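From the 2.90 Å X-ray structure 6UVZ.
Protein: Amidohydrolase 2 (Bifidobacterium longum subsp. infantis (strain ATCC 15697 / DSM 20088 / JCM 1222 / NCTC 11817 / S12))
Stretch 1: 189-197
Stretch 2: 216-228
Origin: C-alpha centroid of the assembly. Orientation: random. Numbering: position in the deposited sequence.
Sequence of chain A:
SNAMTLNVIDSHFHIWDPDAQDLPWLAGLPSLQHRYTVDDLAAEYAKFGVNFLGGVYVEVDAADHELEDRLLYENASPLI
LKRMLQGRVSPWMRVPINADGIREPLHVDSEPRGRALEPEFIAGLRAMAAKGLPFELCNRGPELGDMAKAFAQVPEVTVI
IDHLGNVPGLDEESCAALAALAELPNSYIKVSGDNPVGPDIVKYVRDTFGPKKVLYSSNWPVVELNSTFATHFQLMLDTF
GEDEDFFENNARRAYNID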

# COMPACT_ATOMS: atom_id res chain seq x y z
N ILE A 189 7.04 -4.87 -0.54
CA ILE A 189 6.84 -4.28 0.78
C ILE A 189 7.00 -2.76 0.67
O ILE A 189 7.88 -2.26 -0.03
CB ILE A 189 7.82 -4.87 1.82
CG1 ILE A 189 7.54 -4.30 3.21
CG2 ILE A 189 9.26 -4.65 1.40
CD1 ILE A 189 8.26 -5.04 4.32
N LYS A 190 6.12 -2.04 1.36
CA LYS A 190 6.13 -0.58 1.36
C LYS A 190 6.82 -0.07 2.61
O LYS A 190 6.68 -0.64 3.70
CB LYS A 190 4.70 -0.03 1.31
CG LYS A 190 3.97 -0.33 0.01
CD LYS A 190 2.53 0.14 0.08
CE LYS A 190 1.88 0.08 -1.28
NZ LYS A 190 0.41 0.30 -1.21
N VAL A 191 7.57 1.02 2.46
CA VAL A 191 8.26 1.66 3.57
C VAL A 191 7.42 2.87 3.98
O VAL A 191 7.65 3.99 3.53
CB VAL A 191 9.69 2.05 3.21
CG1 VAL A 191 10.43 2.57 4.44
CG2 VAL A 191 10.43 0.87 2.62
N SER A 192 6.43 2.62 4.84
CA SER A 192 5.58 3.69 5.34
C SER A 192 4.92 3.21 6.63
O SER A 192 5.48 2.37 7.34
CB SER A 192 4.57 4.11 4.24
OG SER A 192 3.76 3.01 3.86
N GLY A 193 3.74 3.74 6.93
CA GLY A 193 3.01 3.34 8.12
C GLY A 193 2.34 4.49 8.84
O GLY A 193 2.52 5.65 8.47
N ASP A 194 1.55 4.18 9.87
CA ASP A 194 0.90 5.20 10.67
C ASP A 194 1.84 5.85 11.67
O ASP A 194 1.40 6.67 12.48
CB ASP A 194 -0.30 4.61 11.41
CG ASP A 194 -1.31 3.98 10.47
OD1 ASP A 194 -1.02 3.88 9.26
OD2 ASP A 194 -2.40 3.58 10.94
N ASN A 195 3.12 5.51 11.64
CA ASN A 195 4.14 6.06 12.52
C ASN A 195 5.40 6.31 11.71
O ASN A 195 5.58 5.71 10.65
CB ASN A 195 4.45 5.11 13.69
CG ASN A 195 3.22 4.76 14.50
OD1 ASN A 195 2.85 5.48 15.44
ND2 ASN A 195 2.57 3.66 14.15
N PRO A 196 6.27 7.20 12.18
CA PRO A 196 7.58 7.34 11.53
C PRO A 196 8.33 6.01 11.54
O PRO A 196 8.44 5.35 12.58
CB PRO A 196 8.29 8.40 12.39
CG PRO A 196 7.18 9.19 12.99
CD PRO A 196 6.06 8.21 13.23
N VAL A 197 8.83 5.62 10.37
CA VAL A 197 9.47 4.32 10.23
C VAL A 197 10.74 4.26 11.08
O VAL A 197 11.45 5.26 11.25
CB VAL A 197 9.78 4.02 8.75
CG1 VAL A 197 8.49 3.98 7.94
CG2 VAL A 197 10.73 5.06 8.18
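Stretch 2 (216-228) YSSNWPVVELNST

How does stretch 2 run relative to the strand that opens stretch 1? It runs alongside in the same direction: Ser192, Asp194, Asn195 and Pro196 have their nearest CA atoms in Ser217, Val223, Asn226 and Ser227, in that order. Val191 and Tyr216 form a loose parallel bridge, CA to CA 6.0 Å, with both side chains on the same face of the sheet. Just before it, Lys190 CB packs 3.8 Å from Ser217 CB, while the lysine's extended side chain leads away.

What holds the two stretches together beyond Val191? Ser192 and Ser217 point toward each other, and a hydrogen bond of 2.8 Å joins Ser192 OG to Ser217 OG. Stretch 2 then turns at Asn219, whose phi and psi are both positive (57/30). Its side chain reaches across: Asn219 ND2 donates to Gly193 O at 3.0 Å and to Asp194 OD1 at 3.3 Å, so one amide group bonds to two successive residues.

What meets the exposed residues Asp194 to Pro196? After a cis peptide bond before Pro221, stretch 2 enters a weakly bonded helix about Val223 to Asn226, bringing Asn226 over the loop. Asn226 ND2 makes weak hydrogen bonds to Asp194 O (2.8 Å) and Asn195 OD1 (3.1 Å). Pro196 CG rests 3.5 Å from Asn226 O and 3.6 Å from Ser227 CB, closing the contact, although Asp194 to Pro196 are poorly ordered.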

# COMPACT_ATOMS: atom_id res chain seq x y z
N TYR A 216 8.35 2.82 -2.66
CA TYR A 216 8.18 4.07 -1.95
C TYR A 216 6.70 4.32 -1.68
O TYR A 216 5.88 4.21 -2.60
CB TYR A 216 8.77 5.25 -2.73
CG TYR A 216 8.21 6.58 -2.27
CD1 TYR A 216 8.62 7.15 -1.07
CD2 TYR A 216 7.27 7.26 -3.03
CE1 TYR A 216 8.10 8.36 -0.64
CE2 TYR A 216 6.75 8.47 -2.61
CZ TYR A 216 7.17 9.02 -1.42
OH TYR A 216 6.66 10.22 -1.00
N SER A 217 6.38 4.66 -0.44
CA SER A 217 5.00 4.91 -0.03
C SER A 217 4.98 6.09 0.92
O SER A 217 5.78 6.16 1.85
CB SER A 217 4.39 3.67 0.63
OG SER A 217 3.22 4.00 1.34
N SER A 218 4.05 7.02 0.68
CA SER A 218 3.89 8.19 1.54
C SER A 218 2.83 8.02 2.61
O SER A 218 2.92 8.65 3.67
CB SER A 218 3.54 9.43 0.70
OG SER A 218 2.26 9.30 0.12
N ASN A 219 1.82 7.18 2.36
CA ASN A 219 0.69 7.00 3.27
C ASN A 219 -0.03 8.33 3.52
O ASN A 219 -0.60 8.55 4.60
CB ASN A 219 1.12 6.35 4.59
CG ASN A 219 -0.03 5.67 5.31
OD1 ASN A 219 -1.05 5.35 4.71
ND2 ASN A 219 0.14 5.44 6.61
N TRP A 220 0.00 9.21 2.53
CA TRP A 220 -0.64 10.51 2.66
C TRP A 220 -2.16 10.35 2.58
O TRP A 220 -2.66 9.52 1.80
CB TRP A 220 -0.14 11.44 1.55
CG TRP A 220 -0.66 12.84 1.61
CD1 TRP A 220 -0.11 13.88 2.30
CD2 TRP A 220 -1.82 13.35 0.96
NE1 TRP A 220 -0.87 15.02 2.11
CE2 TRP A 220 -1.92 14.72 1.29
CE3 TRP A 220 -2.79 12.79 0.12
CZ2 TRP A 220 -2.95 15.53 0.82
CZ3 TRP A 220 -3.82 13.60 -0.35
CH2 TRP A 220 -3.89 14.95 0.01
N PRO A 221 -2.93 11.12 3.36
CA PRO A 221 -2.49 12.14 4.32
C PRO A 221 -2.38 11.63 5.75
O PRO A 221 -2.25 12.43 6.67
CB PRO A 221 -3.59 13.19 4.22
CG PRO A 221 -4.82 12.37 3.98
CD PRO A 221 -4.40 11.16 3.17
N VAL A 222 -2.42 10.30 5.93
CA VAL A 222 -2.30 9.74 7.27
C VAL A 222 -0.92 9.99 7.86
O VAL A 222 -0.77 10.02 9.09
CB VAL A 222 -2.62 8.23 7.24
CG1 VAL A 222 -2.70 7.66 8.65
CG2 VAL A 222 -3.91 7.98 6.49
N VAL A 223 0.09 10.21 7.02
CA VAL A 223 1.44 10.49 7.50
C VAL A 223 1.49 11.80 8.28
O VAL A 223 2.40 12.00 9.09
CB VAL A 223 2.43 10.51 6.32
CG1 VAL A 223 2.20 11.73 5.44
CG2 VAL A 223 3.87 10.44 6.81
N GLU A 224 0.52 12.69 8.07
CA GLU A 224 0.45 13.96 8.78
C GLU A 224 -0.20 13.84 10.15
O GLU A 224 -0.59 14.86 10.73
CB GLU A 224 -0.30 15.00 7.94
CG GLU A 224 0.43 15.42 6.67
CD GLU A 224 1.68 16.25 6.96
OE1 GLU A 224 1.80 16.78 8.08
OE2 GLU A 224 2.53 16.37 6.06
N LEU A 225 -0.32 12.63 10.69
CA LEU A 225 -0.91 12.41 12.01
C LEU A 225 0.16 12.29 13.08
O LEU A 225 0.18 13.08 14.03
CB LEU A 225 -1.79 11.15 11.99
CG LEU A 225 -2.66 10.91 13.23
CD1 LEU A 225 -3.68 12.02 13.39
CD2 LEU A 225 -3.34 9.55 13.15
N ASN A 226 1.06 11.32 12.95
CA ASN A 226 2.17 11.13 13.88
C ASN A 226 3.50 11.59 13.30
O ASN A 226 4.55 11.33 13.90
CB ASN A 226 2.26 9.67 14.31
CG ASN A 226 0.97 9.15 14.90
OD1 ASN A 226 0.11 9.92 15.33
ND2 ASN A 226 0.82 7.83 14.93
N SER A 227 3.48 12.26 12.15
CA SER A 227 4.71 12.71 11.51
C SER A 227 4.37 13.86 10.56
O SER A 227 3.40 14.58 10.77
CB SER A 227 5.41 11.52 10.83
OG SER A 227 6.59 11.92 10.17
N THR A 228 5.17 14.01 9.50
CA THR A 228 4.91 14.99 8.46
C THR A 228 5.39 14.42 7.13
O THR A 228 6.36 13.65 7.09
CB THR A 228 5.62 16.33 8.75
OG1 THR A 228 5.28 16.77 10.07
CG2 THR A 228 5.18 17.39 7.75